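Local coordinates for esterase YbfF (Escherichia coli, PDB 3BF7), which is an esterase with an alpha/beta-hydrolase core and a helical cap, thought to hydrolyse ester and possibly thioester substrates, at residues 114-118 against 216-221; 131-135 against 171-175; 18-23 against 44-50; 197-201 against 247-251. The protein carries 1 engineered substitution. All coordinates share one frame; numbering follows the deposited sequence.

Interaction 1. Residues 114-118 against 216-221; sequences IAPVD and DLLAQF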
loop_
_atom_site.group_PDB
_atom_site.type_symbol
_atom_site.label_atom_id
_atom_site.label_comp_id
_atom_site.label_asym_id
_atom_site.label_seq_id
_atom_site.Cartn_x
_atom_site.Cartn_y
_atom_site.Cartn_z
ATOM N N ILE A 114 -1.547 8.739 2.361
ATOM C CA ILE A 114 -0.309 8.986 1.648
ATOM C C ILE A 114 -0.470 10.184 0.712
ATOM O O ILE A 114 -1.563 10.456 0.202
ATOM C CB ILE A 114 0.087 7.724 0.826
ATOM C CG1 ILE A 114 1.491 7.877 0.239
ATOM C CG2 ILE A 114 -0.933 7.474 -0.276
ATOM C CD1 ILE A 114 2.584 7.903 1.283
ATOM N N ALA A 115 0.625 10.907 0.506
ATOM C CA ALA A 115 0.639 12.053 -0.395
ATOM C C ALA A 115 1.798 11.848 -1.368
ATOM O O ALA A 115 2.792 11.197 -1.033
ATOM C CB ALA A 115 0.834 13.345 0.385
ATOM N N PRO A 116 1.681 12.383 -2.593
ATOM C CA PRO A 116 2.738 12.247 -3.599
ATOM C C PRO A 116 3.842 13.259 -3.322
ATOM O O PRO A 116 3.995 14.260 -4.030
ATOM C CB PRO A 116 1.998 12.509 -4.908
ATOM C CG PRO A 116 0.979 13.526 -4.504
ATOM C CD PRO A 116 0.475 13.002 -3.172
ATOM N N VAL A 117 4.607 12.980 -2.271
ATOM C CA VAL A 117 5.685 13.853 -1.842
ATOM C C VAL A 117 6.840 13.063 -1.244
ATOM O O VAL A 117 6.669 11.926 -0.803
ATOM C CB VAL A 117 5.204 14.835 -0.740
ATOM C CG1 VAL A 117 4.071 15.703 -1.264
ATOM C CG2 VAL A 117 4.761 14.054 0.502
ATOM N N ASP A 118 8.014 13.683 -1.248
ATOM C CA ASP A 118 9.203 13.103 -0.632
ATOM C C ASP A 118 9.110 13.635 0.802
ATOM O O ASP A 118 9.202 14.843 1.024
ATOM C CB ASP A 118 10.465 13.647 -1.303
ATOM C CG ASP A 118 11.741 13.043 -0.741
ATOM O OD1 ASP A 118 11.724 12.519 0.394
ATOM O OD2 ASP A 118 12.775 13.109 -1.440
ATOM N N ASP A 216 1.481 20.307 -3.425
ATOM C CA ASP A 216 2.074 19.284 -4.279
ATOM C C ASP A 216 1.061 18.209 -4.647
ATOM O O ASP A 216 1.076 17.688 -5.760
ATOM C CB ASP A 216 3.269 18.630 -3.582
ATOM C CG ASP A 216 4.505 19.505 -3.590
ATOM O OD1 ASP A 216 5.524 19.087 -3.001
ATOM O OD2 ASP A 216 4.466 20.602 -4.184
ATOM N N LEU A 217 0.187 17.865 -3.708
ATOM C CA LEU A 217 -0.820 16.851 -3.976
ATOM C C LEU A 217 -1.740 17.312 -5.110
ATOM O O LEU A 217 -1.981 16.570 -6.059
ATOM C CB LEU A 217 -1.623 16.565 -2.702
ATOM C CG LEU A 217 -2.564 15.358 -2.741
ATOM C CD1 LEU A 217 -2.800 14.835 -1.332
ATOM C CD2 LEU A 217 -3.869 15.748 -3.407
ATOM N N LEU A 218 -2.230 18.545 -5.020
ATOM C CA LEU A 218 -3.123 19.080 -6.045
ATOM C C LEU A 218 -2.436 19.328 -7.385
ATOM O O LEU A 218 -3.076 19.269 -8.433
ATOM C CB LEU A 218 -3.776 20.372 -5.549
ATOM C CG LEU A 218 -4.707 20.196 -4.348
ATOM C CD1 LEU A 218 -5.189 21.557 -3.874
ATOM C CD2 LEU A 218 -5.888 19.311 -4.724
ATOM N N ALA A 219 -1.137 19.603 -7.361
ATOM C CA ALA A 219 -0.411 19.840 -8.602
ATOM C C ALA A 219 -0.346 18.559 -9.429
ATOM O O ALA A 219 -0.279 18.602 -10.656
ATOM C CB ALA A 219 0.995 20.341 -8.302
ATOM N N GLN A 220 -0.379 17.416 -8.749
ATOM C CA GLN A 220 -0.307 16.125 -9.421
ATOM C C GLN A 220 -1.673 15.463 -9.572
ATOM O O GLN A 220 -1.891 14.699 -10.509
ATOM C CB GLN A 220 0.674 15.227 -8.667
ATOM C CG GLN A 220 2.083 15.807 -8.690
ATOM C CD GLN A 220 3.017 15.153 -7.697
ATOM O OE1 GLN A 220 3.809 14.277 -8.050
ATOM N NE2 GLN A 220 2.925 15.571 -6.444
ATOM N N PHE A 221 -2.585 15.771 -8.653
ATOM C CA PHE A 221 -3.947 15.243 -8.678
ATOM C C PHE A 221 -4.893 16.421 -8.498
ATOM O O PHE A 221 -5.477 16.627 -7.432
ATOM C CB PHE A 221 -4.121 14.192 -7.580
ATOM C CG PHE A 221 -3.360 12.938 -7.862
ATOM C CD1 PHE A 221 -3.881 11.982 -8.724
ATOM C CD2 PHE A 221 -2.063 12.774 -7.386
ATOM C CE1 PHE A 221 -3.121 10.884 -9.118
ATOM C CE2 PHE A 221 -1.294 11.679 -7.775
ATOM C CZ PHE A 221 -1.825 10.736 -8.643
HETATM O O HOH W 1 5.895 16.306 -4.434
#
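Pro-116 packs its ring against the end of helix 214-220, while its carbonyl oxygen is gripped by the amide of Gln-220. The proline is the central residue of an inverse gamma turn, in the loop leaving strand 106-112 of the alpha/beta-hydrolase sheet. Followed round the ring, Pro-116 CB comes first, 3.5 Å from Gln-220 NE2. Pro-116 CG settles 3.8 Å from Leu-217 CA and also approaches the edge of the Phe-221 ring. Pro-116 CD closes the circuit against Leu-217 CG at 3.9 Å.

Gln-220 reaches the turn with its CG beside the backbone N (chi1 -63°) and its chain extended from there. Gln-220 NE2 donates to Pro-116 O at 2.9 Å (158°), in the carbonyl plane and on a lone pair. A second, almost straight bond (178°) runs from NE2 to Asp-216 O in the preceding turn, coming from above that carbonyl's plane. With OE1 accepting from Trp-188 NE1 and Ile-191 N, the amide's rotation is fixed and this buried group is well satisfied. Val-117 CG1 lies across Asp-216 CB at 3.8 Å. Beside them, one water donates both to Pro-116 O (2.8 Å) and to Asp-216 OD1 (3.2 Å).

Interaction 2. Residues 131-135 against 171-175; sequences INAVS and WRFNV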
loop_
_atom_site.group_PDB
_atom_site.type_symbol
_atom_site.label_atom_id
_atom_site.label_comp_id
_atom_site.label_asym_id
_atom_site.label_seq_id
_atom_site.Cartn_x
_atom_site.Cartn_y
_atom_site.Cartn_z
ATOM N N ILE A 131 13.451 -5.476 13.637
ATOM C CA ILE A 131 13.511 -6.543 12.646
ATOM C C ILE A 131 14.871 -7.237 12.702
ATOM O O ILE A 131 14.955 -8.468 12.712
ATOM C CB ILE A 131 13.263 -5.965 11.229
ATOM C CG1 ILE A 131 11.785 -5.587 11.090
ATOM C CG2 ILE A 131 13.680 -6.963 10.157
ATOM C CD1 ILE A 131 11.464 -4.789 9.847
ATOM N N ASN A 132 15.936 -6.446 12.759
ATOM C CA ASN A 132 17.282 -7.002 12.808
ATOM C C ASN A 132 17.546 -7.747 14.112
ATOM O O ASN A 132 18.231 -8.772 14.120
ATOM C CB ASN A 132 18.321 -5.894 12.614
ATOM C CG ASN A 132 19.743 -6.425 12.604
ATOM O OD1 ASN A 132 20.366 -6.591 13.653
ATOM N ND2 ASN A 132 20.260 -6.705 11.412
ATOM N N ALA A 133 16.997 -7.242 15.213
ATOM C CA ALA A 133 17.181 -7.884 16.509
ATOM C C ALA A 133 16.545 -9.271 16.486
ATOM O O ALA A 133 17.095 -10.228 17.035
ATOM C CB ALA A 133 16.560 -7.034 17.611
ATOM N N VAL A 134 15.381 -9.381 15.854
ATOM C CA VAL A 134 14.702 -10.666 15.760
ATOM C C VAL A 134 15.556 -11.640 14.953
ATOM O O VAL A 134 15.738 -12.792 15.348
ATOM C CB VAL A 134 13.316 -10.524 15.083
ATOM C CG1 VAL A 134 12.766 -11.901 14.723
ATOM C CG2 VAL A 134 12.354 -9.806 16.014
ATOM N N SER A 135 16.086 -11.169 13.828
ATOM C CA SER A 135 16.918 -12.001 12.962
ATOM C C SER A 135 18.190 -12.475 13.656
ATOM O O SER A 135 18.632 -13.606 13.450
ATOM C CB SER A 135 17.295 -11.233 11.693
ATOM O OG SER A 135 16.146 -10.924 10.927
ATOM N N TRP A 171 11.933 -13.338 7.694
ATOM C CA TRP A 171 11.107 -12.218 7.265
ATOM C C TRP A 171 10.776 -12.399 5.792
ATOM O O TRP A 171 11.653 -12.706 4.986
ATOM C CB TRP A 171 11.845 -10.892 7.460
ATOM C CG TRP A 171 12.066 -10.545 8.893
ATOM C CD1 TRP A 171 13.252 -10.561 9.569
ATOM C CD2 TRP A 171 11.067 -10.152 9.835
ATOM N NE1 TRP A 171 13.052 -10.201 10.880
ATOM C CE2 TRP A 171 11.719 -9.945 11.071
ATOM C CE3 TRP A 171 9.682 -9.955 9.758
ATOM C CZ2 TRP A 171 11.033 -9.547 12.223
ATOM C CZ3 TRP A 171 8.999 -9.559 10.903
ATOM C CH2 TRP A 171 9.677 -9.360 12.119
ATOM N N ARG A 172 9.508 -12.213 5.442
ATOM C CA ARG A 172 9.072 -12.349 4.058
ATOM C C ARG A 172 9.611 -11.208 3.202
ATOM O O ARG A 172 9.897 -11.396 2.018
ATOM C CB ARG A 172 7.540 -12.391 3.987
ATOM C CG ARG A 172 6.931 -13.749 4.349
ATOM C CD ARG A 172 7.189 -14.756 3.236
ATOM N NE ARG A 172 6.971 -16.153 3.615
ATOM C CZ ARG A 172 5.812 -16.800 3.521
ATOM N NH1 ARG A 172 4.729 -16.186 3.063
ATOM N NH2 ARG A 172 5.746 -18.082 3.855
ATOM N N PHE A 173 9.748 -10.023 3.795
ATOM C CA PHE A 173 10.268 -8.893 3.038
ATOM C C PHE A 173 11.797 -8.891 2.990
ATOM O O PHE A 173 12.465 -9.480 3.843
ATOM C CB PHE A 173 9.705 -7.556 3.564
ATOM C CG PHE A 173 9.625 -7.452 5.064
ATOM C CD1 PHE A 173 10.776 -7.437 5.842
ATOM C CD2 PHE A 173 8.389 -7.333 5.696
ATOM C CE1 PHE A 173 10.697 -7.296 7.229
ATOM C CE2 PHE A 173 8.302 -7.191 7.077
ATOM C CZ PHE A 173 9.458 -7.175 7.844
ATOM N N ASN A 174 12.331 -8.238 1.963
ATOM C CA ASN A 174 13.770 -8.159 1.700
ATOM C C ASN A 174 14.396 -7.013 2.487
ATOM O O ASN A 174 14.563 -5.908 1.967
ATOM C CB ASN A 174 13.967 -7.946 0.198
ATOM C CG ASN A 174 15.391 -8.164 -0.249
ATOM O OD1 ASN A 174 16.304 -8.277 0.567
ATOM N ND2 ASN A 174 15.590 -8.217 -1.559
ATOM N N VAL A 175 14.771 -7.288 3.730
ATOM C CA VAL A 175 15.312 -6.257 4.606
ATOM C C VAL A 175 16.495 -5.439 4.085
ATOM O O VAL A 175 16.451 -4.210 4.118
ATOM C CB VAL A 175 15.655 -6.846 5.996
ATOM C CG1 VAL A 175 16.109 -5.736 6.935
ATOM C CG2 VAL A 175 14.430 -7.553 6.570
#
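Ile-131, on helix 125-136, sends its two branches into three side chains of 171-175, the loop that leaves a short beta hairpin and leads into helix 175-180. Both pieces belong to the helical insertion between strands 106-112 and 198-201, consistent with the cap of an alpha/beta hydrolase.

The tight part is apolar. Ile-131 CG2 sits over one face of the Trp-171 indole in a CH-pi contact, 3.6 Å from the centroid of the five-membered ring. The same methyl, Ile-131 CG2, touches Val-175 CG2 at 3.7 Å, so it fills the corner between the indole and the first residue of helix 175-180. The other branch ends in Ile-131 CD1, which meets Phe-173 CZ at 3.7 Å. That ring reaches the isoleucine because chi1 of 41° places CG between the backbone N and carbonyl carbon of Phe-173. At the indole's rim, Val-134 CB approaches Trp-171 CZ2 at 3.8 Å, near the ring plane, with Met-149 of helix 142-149 adding to the packing.

The other side is looser and more open to solvent. Exposed Ser-135 places OG at the indole edge, in its plane, 3.2 Å from Trp-171 NE1. Trp-171 NE1 donates to Ile-131 O at 3.2 Å, bent to 138°. Ile-131 O also accepts the helical bond from Ser-135 N, the two donors arriving from opposite faces of its carbonyl plane.

Interaction 3. Residues 18-23 against 44-50; sequences PIVLVH and NIIQVDV. Engineered in segment 44-50: Val-50 (natural residue Met).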
loop_
_atom_site.group_PDB
_atom_site.type_symbol
_atom_site.label_atom_id
_atom_site.label_comp_id
_atom_site.label_asym_id
_atom_site.label_seq_id
_atom_site.Cartn_x
_atom_site.Cartn_y
_atom_site.Cartn_z
ATOM N N PRO A 18 -12.171 -4.385 -12.497
ATOM C CA PRO A 18 -11.594 -5.153 -11.394
ATOM C C PRO A 18 -10.831 -4.190 -10.488
ATOM O O PRO A 18 -10.464 -3.095 -10.916
ATOM C CB PRO A 18 -10.671 -6.138 -12.106
ATOM C CG PRO A 18 -10.243 -5.365 -13.322
ATOM C CD PRO A 18 -11.534 -4.735 -13.778
ATOM N N ILE A 19 -10.604 -4.597 -9.244
ATOM C CA ILE A 19 -9.879 -3.769 -8.289
ATOM C C ILE A 19 -8.585 -4.439 -7.849
ATOM O O ILE A 19 -8.582 -5.591 -7.419
ATOM C CB ILE A 19 -10.737 -3.473 -7.032
ATOM C CG1 ILE A 19 -11.948 -2.616 -7.419
ATOM C CG2 ILE A 19 -9.888 -2.774 -5.967
ATOM C CD1 ILE A 19 -12.890 -2.316 -6.265
ATOM N N VAL A 20 -7.486 -3.703 -7.979
ATOM C CA VAL A 20 -6.169 -4.177 -7.573
ATOM C C VAL A 20 -5.821 -3.445 -6.279
ATOM O O VAL A 20 -5.869 -2.215 -6.229
ATOM C CB VAL A 20 -5.100 -3.858 -8.645
ATOM C CG1 VAL A 20 -3.722 -4.295 -8.162
ATOM C CG2 VAL A 20 -5.452 -4.554 -9.953
ATOM N N LEU A 21 -5.487 -4.208 -5.241
ATOM C CA LEU A 21 -5.140 -3.663 -3.930
ATOM C C LEU A 21 -3.635 -3.782 -3.720
ATOM O O LEU A 21 -3.062 -4.862 -3.899
ATOM C CB LEU A 21 -5.887 -4.432 -2.838
ATOM C CG LEU A 21 -7.413 -4.393 -2.931
ATOM C CD1 LEU A 21 -8.007 -5.474 -2.046
ATOM C CD2 LEU A 21 -7.924 -3.023 -2.530
ATOM N N VAL A 22 -3.010 -2.676 -3.319
ATOM C CA VAL A 22 -1.562 -2.618 -3.129
ATOM C C VAL A 22 -1.182 -2.126 -1.729
ATOM O O VAL A 22 -1.451 -0.982 -1.365
ATOM C CB VAL A 22 -0.923 -1.682 -4.188
ATOM C CG1 VAL A 22 0.587 -1.856 -4.197
ATOM C CG2 VAL A 22 -1.514 -1.965 -5.564
ATOM N N HIS A 23 -0.543 -3.003 -0.960
ATOM C CA HIS A 23 -0.124 -2.711 0.410
ATOM C C HIS A 23 1.072 -1.760 0.525
ATOM O O HIS A 23 1.690 -1.389 -0.475
ATOM C CB HIS A 23 0.213 -4.025 1.117
ATOM C CG HIS A 23 1.437 -4.694 0.575
ATOM N ND1 HIS A 23 2.711 -4.276 0.891
ATOM C CD2 HIS A 23 1.584 -5.707 -0.313
ATOM C CE1 HIS A 23 3.590 -5.000 0.220
ATOM N NE2 HIS A 23 2.931 -5.876 -0.519
ATOM N N ASN A 44 -14.080 -8.115 -9.282
ATOM C CA ASN A 44 -13.052 -9.141 -9.297
ATOM C C ASN A 44 -11.962 -8.423 -8.508
ATOM O O ASN A 44 -11.776 -7.212 -8.669
ATOM C CB ASN A 44 -12.550 -9.436 -10.712
ATOM C CG ASN A 44 -13.517 -10.282 -11.509
ATOM O OD1 ASN A 44 -14.376 -10.961 -10.945
ATOM N ND2 ASN A 44 -13.370 -10.264 -12.827
ATOM N N ILE A 45 -11.261 -9.151 -7.648
ATOM C CA ILE A 45 -10.216 -8.556 -6.826
ATOM C C ILE A 45 -8.856 -9.180 -7.086
ATOM O O ILE A 45 -8.748 -10.385 -7.320
ATOM C CB ILE A 45 -10.525 -8.737 -5.320
ATOM C CG1 ILE A 45 -11.881 -8.114 -4.978
ATOM C CG2 ILE A 45 -9.410 -8.131 -4.480
ATOM C CD1 ILE A 45 -11.963 -6.630 -5.220
ATOM N N ILE A 46 -7.822 -8.345 -7.050
ATOM C CA ILE A 46 -6.450 -8.802 -7.220
ATOM C C ILE A 46 -5.629 -8.171 -6.098
ATOM O O ILE A 46 -5.473 -6.948 -6.042
ATOM C CB ILE A 46 -5.834 -8.373 -8.575
ATOM C CG1 ILE A 46 -6.644 -8.948 -9.742
ATOM C CG2 ILE A 46 -4.387 -8.855 -8.656
ATOM C CD1 ILE A 46 -7.885 -8.154 -10.083
ATOM N N GLN A 47 -5.136 -9.003 -5.189
ATOM C CA GLN A 47 -4.307 -8.534 -4.085
ATOM C C GLN A 47 -2.871 -8.881 -4.452
ATOM O O GLN A 47 -2.558 -10.045 -4.688
ATOM C CB GLN A 47 -4.706 -9.235 -2.786
ATOM C CG GLN A 47 -6.076 -8.817 -2.263
ATOM C CD GLN A 47 -6.611 -9.742 -1.189
ATOM O OE1 GLN A 47 -7.577 -10.473 -1.410
ATOM N NE2 GLN A 47 -5.986 -9.718 -0.019
ATOM N N VAL A 48 -1.995 -7.885 -4.505
ATOM C CA VAL A 48 -0.611 -8.137 -4.883
ATOM C C VAL A 48 0.394 -7.992 -3.756
ATOM O O VAL A 48 0.159 -7.290 -2.768
ATOM C CB VAL A 48 -0.137 -7.162 -6.004
ATOM C CG1 VAL A 48 -1.166 -7.091 -7.109
ATOM C CG2 VAL A 48 0.132 -5.768 -5.427
ATOM N N ASP A 49 1.514 -8.689 -3.915
ATOM C CA ASP A 49 2.636 -8.540 -3.001
ATOM C C ASP A 49 3.549 -7.612 -3.807
ATOM O O ASP A 49 3.889 -7.908 -4.956
ATOM C CB ASP A 49 3.390 -9.854 -2.767
ATOM C CG ASP A 49 2.859 -10.652 -1.587
ATOM O OD1 ASP A 49 2.337 -10.050 -0.621
ATOM O OD2 ASP A 49 2.998 -11.896 -1.623
ATOM N N VAL A 50 3.911 -6.476 -3.230
ATOM C CA VAL A 50 4.814 -5.556 -3.908
ATOM C C VAL A 50 6.182 -6.243 -3.999
ATOM O O VAL A 50 6.485 -7.132 -3.200
ATOM C CB VAL A 50 4.930 -4.237 -3.105
ATOM C CG1 VAL A 50 6.007 -3.334 -3.698
ATOM C CG2 VAL A 50 3.580 -3.527 -3.102
HETATM O O HOH W 2 -1.637 -5.644 -1.663
#
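Asn-44 begins the pairing: Asn-44 O accepts from Ile-19 N at 2.9 Å, the first rung between two parallel strands of a beta-alpha-beta unit. Ile-45 makes no such rung, but Ile-45 CD1 lies 3.8 Å from Ile-19 CB. Ile-46 uses both its N-H and its C=O toward strand 19-22, N to Ile-19 O (2.9 Å) and O to Leu-21 N, while its CD1 reaches Pro-18 CB. Gln-47 runs alongside Leu-21, with Gln-47 CG 3.9 Å from Leu-21 CD1, and its NE2 turns to Leu-29 O. At Val-48 the strands spread: Val-48 N to Leu-21 O is 3.3 Å, and a water links Leu-21 O, His-23 N and Val-48 O. Asp-49 turns its carboxylate to the N-H groups of Leu-29 and Leu-55. In Val-50, an engineered residue replacing Met, Val-50 N donates to His-23 NE2 at 2.9 Å (177°), although tilted from the imidazole plane. The His-23 chi1 of 68° swings the ring there, and Val-50 CG2 covers one face. Helix 33-39 packs on the side of Leu-21, Ile-45 and Gln-47, and helix 64-78 on that of Val-20, Val-22 and Ile-46; strand 83-88 flanks 19-22, and strand 5-8 flanks 45-48.

Interaction 4. Residues 197-201 against 247-251; sequences PALFI and AIRRY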
loop_
_atom_site.group_PDB
_atom_site.type_symbol
_atom_site.label_atom_id
_atom_site.label_comp_id
_atom_site.label_asym_id
_atom_site.label_seq_id
_atom_site.Cartn_x
_atom_site.Cartn_y
_atom_site.Cartn_z
ATOM N N PRO A 197 -10.857 12.271 -11.329
ATOM C CA PRO A 197 -11.155 12.240 -9.894
ATOM C C PRO A 197 -10.334 11.154 -9.204
ATOM O O PRO A 197 -10.263 10.026 -9.690
ATOM C CB PRO A 197 -12.650 11.931 -9.858
ATOM C CG PRO A 197 -13.154 12.512 -11.146
ATOM C CD PRO A 197 -12.084 12.108 -12.127
ATOM N N ALA A 198 -9.712 11.506 -8.087
ATOM C CA ALA A 198 -8.897 10.569 -7.318
ATOM C C ALA A 198 -9.262 10.723 -5.852
ATOM O O ALA A 198 -9.401 11.841 -5.368
ATOM C CB ALA A 198 -7.419 10.872 -7.523
ATOM N N LEU A 199 -9.407 9.606 -5.146
ATOM C CA LEU A 199 -9.769 9.652 -3.735
ATOM C C LEU A 199 -8.580 9.438 -2.814
ATOM O O LEU A 199 -7.827 8.475 -2.970
ATOM C CB LEU A 199 -10.832 8.591 -3.419
ATOM C CG LEU A 199 -11.274 8.503 -1.950
ATOM C CD1 LEU A 199 -12.009 9.778 -1.558
ATOM C CD2 LEU A 199 -12.170 7.286 -1.748
ATOM N N PHE A 200 -8.415 10.353 -1.866
ATOM C CA PHE A 200 -7.368 10.261 -0.861
ATOM C C PHE A 200 -8.080 10.070 0.470
ATOM O O PHE A 200 -9.033 10.789 0.777
ATOM C CB PHE A 200 -6.519 11.530 -0.832
ATOM C CG PHE A 200 -5.619 11.662 -2.017
ATOM C CD1 PHE A 200 -6.138 12.011 -3.261
ATOM C CD2 PHE A 200 -4.268 11.347 -1.916
ATOM C CE1 PHE A 200 -5.323 12.038 -4.390
ATOM C CE2 PHE A 200 -3.446 11.369 -3.040
ATOM C CZ PHE A 200 -3.975 11.714 -4.278
ATOM N N ILE A 201 -7.630 9.089 1.245
ATOM C CA ILE A 201 -8.235 8.794 2.539
ATOM C C ILE A 201 -7.192 8.900 3.645
ATOM O O ILE A 201 -6.513 7.921 3.975
ATOM C CB ILE A 201 -8.853 7.374 2.560
ATOM C CG1 ILE A 201 -9.860 7.223 1.418
ATOM C CG2 ILE A 201 -9.547 7.124 3.898
ATOM C CD1 ILE A 201 -10.445 5.828 1.286
ATOM N N ALA A 247 -16.190 5.462 2.295
ATOM C CA ALA A 247 -15.574 6.483 1.454
ATOM C C ALA A 247 -15.257 5.915 0.074
ATOM O O ALA A 247 -15.507 6.554 -0.947
ATOM C CB ALA A 247 -14.302 7.009 2.115
ATOM N N ILE A 248 -14.704 4.708 0.045
ATOM C CA ILE A 248 -14.366 4.070 -1.219
ATOM C C ILE A 248 -15.600 3.869 -2.090
ATOM O O ILE A 248 -15.605 4.247 -3.259
ATOM C CB ILE A 248 -13.671 2.701 -0.983
ATOM C CG1 ILE A 248 -12.266 2.928 -0.414
ATOM C CG2 ILE A 248 -13.603 1.906 -2.285
ATOM C CD1 ILE A 248 -11.557 1.656 0.003
ATOM N N ARG A 249 -16.655 3.293 -1.526
ATOM C CA ARG A 249 -17.856 3.050 -2.309
ATOM C C ARG A 249 -18.565 4.321 -2.763
ATOM O O ARG A 249 -19.143 4.350 -3.847
ATOM C CB ARG A 249 -18.800 2.112 -1.553
ATOM C CG ARG A 249 -18.297 0.667 -1.577
ATOM C CD ARG A 249 -19.292 -0.303 -0.978
ATOM N NE ARG A 249 -18.877 -1.699 -1.126
ATOM C CZ ARG A 249 -18.864 -2.369 -2.276
ATOM N NH1 ARG A 249 -19.239 -1.780 -3.403
ATOM N NH2 ARG A 249 -18.499 -3.644 -2.293
ATOM N N ARG A 250 -18.521 5.374 -1.956
ATOM C CA ARG A 250 -19.146 6.628 -2.360
ATOM C C ARG A 250 -18.442 7.108 -3.634
ATOM O O ARG A 250 -19.078 7.558 -4.588
ATOM C CB ARG A 250 -18.999 7.680 -1.259
ATOM C CG ARG A 250 -19.489 9.058 -1.672
ATOM C CD ARG A 250 -19.237 10.090 -0.591
ATOM N NE ARG A 250 -19.389 11.452 -1.097
ATOM C CZ ARG A 250 -19.107 12.548 -0.398
ATOM N NH1 ARG A 250 -18.657 12.449 0.846
ATOM N NH2 ARG A 250 -19.268 13.745 -0.946
ATOM N N TYR A 251 -17.117 6.998 -3.640
ATOM C CA TYR A 251 -16.297 7.405 -4.774
ATOM C C TYR A 251 -16.525 6.498 -5.987
ATOM O O TYR A 251 -16.694 6.986 -7.105
ATOM C CB TYR A 251 -14.823 7.389 -4.349
ATOM C CG TYR A 251 -13.806 7.482 -5.465
ATOM C CD1 TYR A 251 -13.708 8.620 -6.267
ATOM C CD2 TYR A 251 -12.914 6.439 -5.694
ATOM C CE1 TYR A 251 -12.737 8.711 -7.272
ATOM C CE2 TYR A 251 -11.945 6.520 -6.688
ATOM C CZ TYR A 251 -11.860 7.652 -7.474
ATOM O OH TYR A 251 -10.900 7.709 -8.457
#
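With chi1 at 167°, Tyr-251 extends its ring from helix 241-253 toward the sheet, and the trans chi1 of Leu-199 leads that side chain past it in the opposite direction. Here the C-terminal helix packs on strand 198-201 of the alpha/beta-hydrolase sheet. The two short segments run nearly antiparallel, at 169°, with axes 9.6 Å apart.

Leu-199 CB lies over the centre of the Tyr-251 phenol ring, a CH-pi contact 3.8 Å from the centroid. Beyond it, Leu-199 CD2 fits into the helix surface, 3.7 Å from Tyr-251 CB and close to the carbonyl oxygen of Ala-247. Further along the strand, Ile-201 projects from the same side as Leu-199. Ile-201 CD1 meets Ile-248 CG1 at 3.8 Å, the two side chains crossing at about a right angle, and also rests 4.1 Å from Ala-247 CB. These apolar contacts leave the buried hydroxyl of Tyr-251 as the polar end of the interface.

That hydroxyl reaches the backbone at Pro-197, and two backbone groups satisfy it, since Leu-109 N of neighbouring strand 106-112 also bonds to it. Lys-108 adds a cation-pi contact to the ring. The remaining partner is Pro-197 O, which lies at the ring's edge and in its plane; Tyr-251 OH donates to Pro-197 O at 2.7 Å, from above the plane of that carbonyl.

Three of the contacts belong to the alpha/beta-hydrolase core and one to what is probably its helical cap. Interaction 3 closes first along the chain, pairing two strands of the central sheet; interaction 4 packs a helix on another strand of that sheet, with centres 16 Å apart. Interactions 1 and 4 alternate in sequence and touch: Phe-200 and Ala-198 meet Ile-114, Leu-217 and Phe-221, so strand 198-201 carries helix 214-220 on the face of Ala-198 and Phe-200, and helix 241-253 on that of Leu-199 and Ile-201. Interaction 2 is nested within the loop closed by interaction 1, 31 Å from it between centres, an excursion from the core. This division is consistent with a substrate-binding crevice generated by the arrangement of the domains.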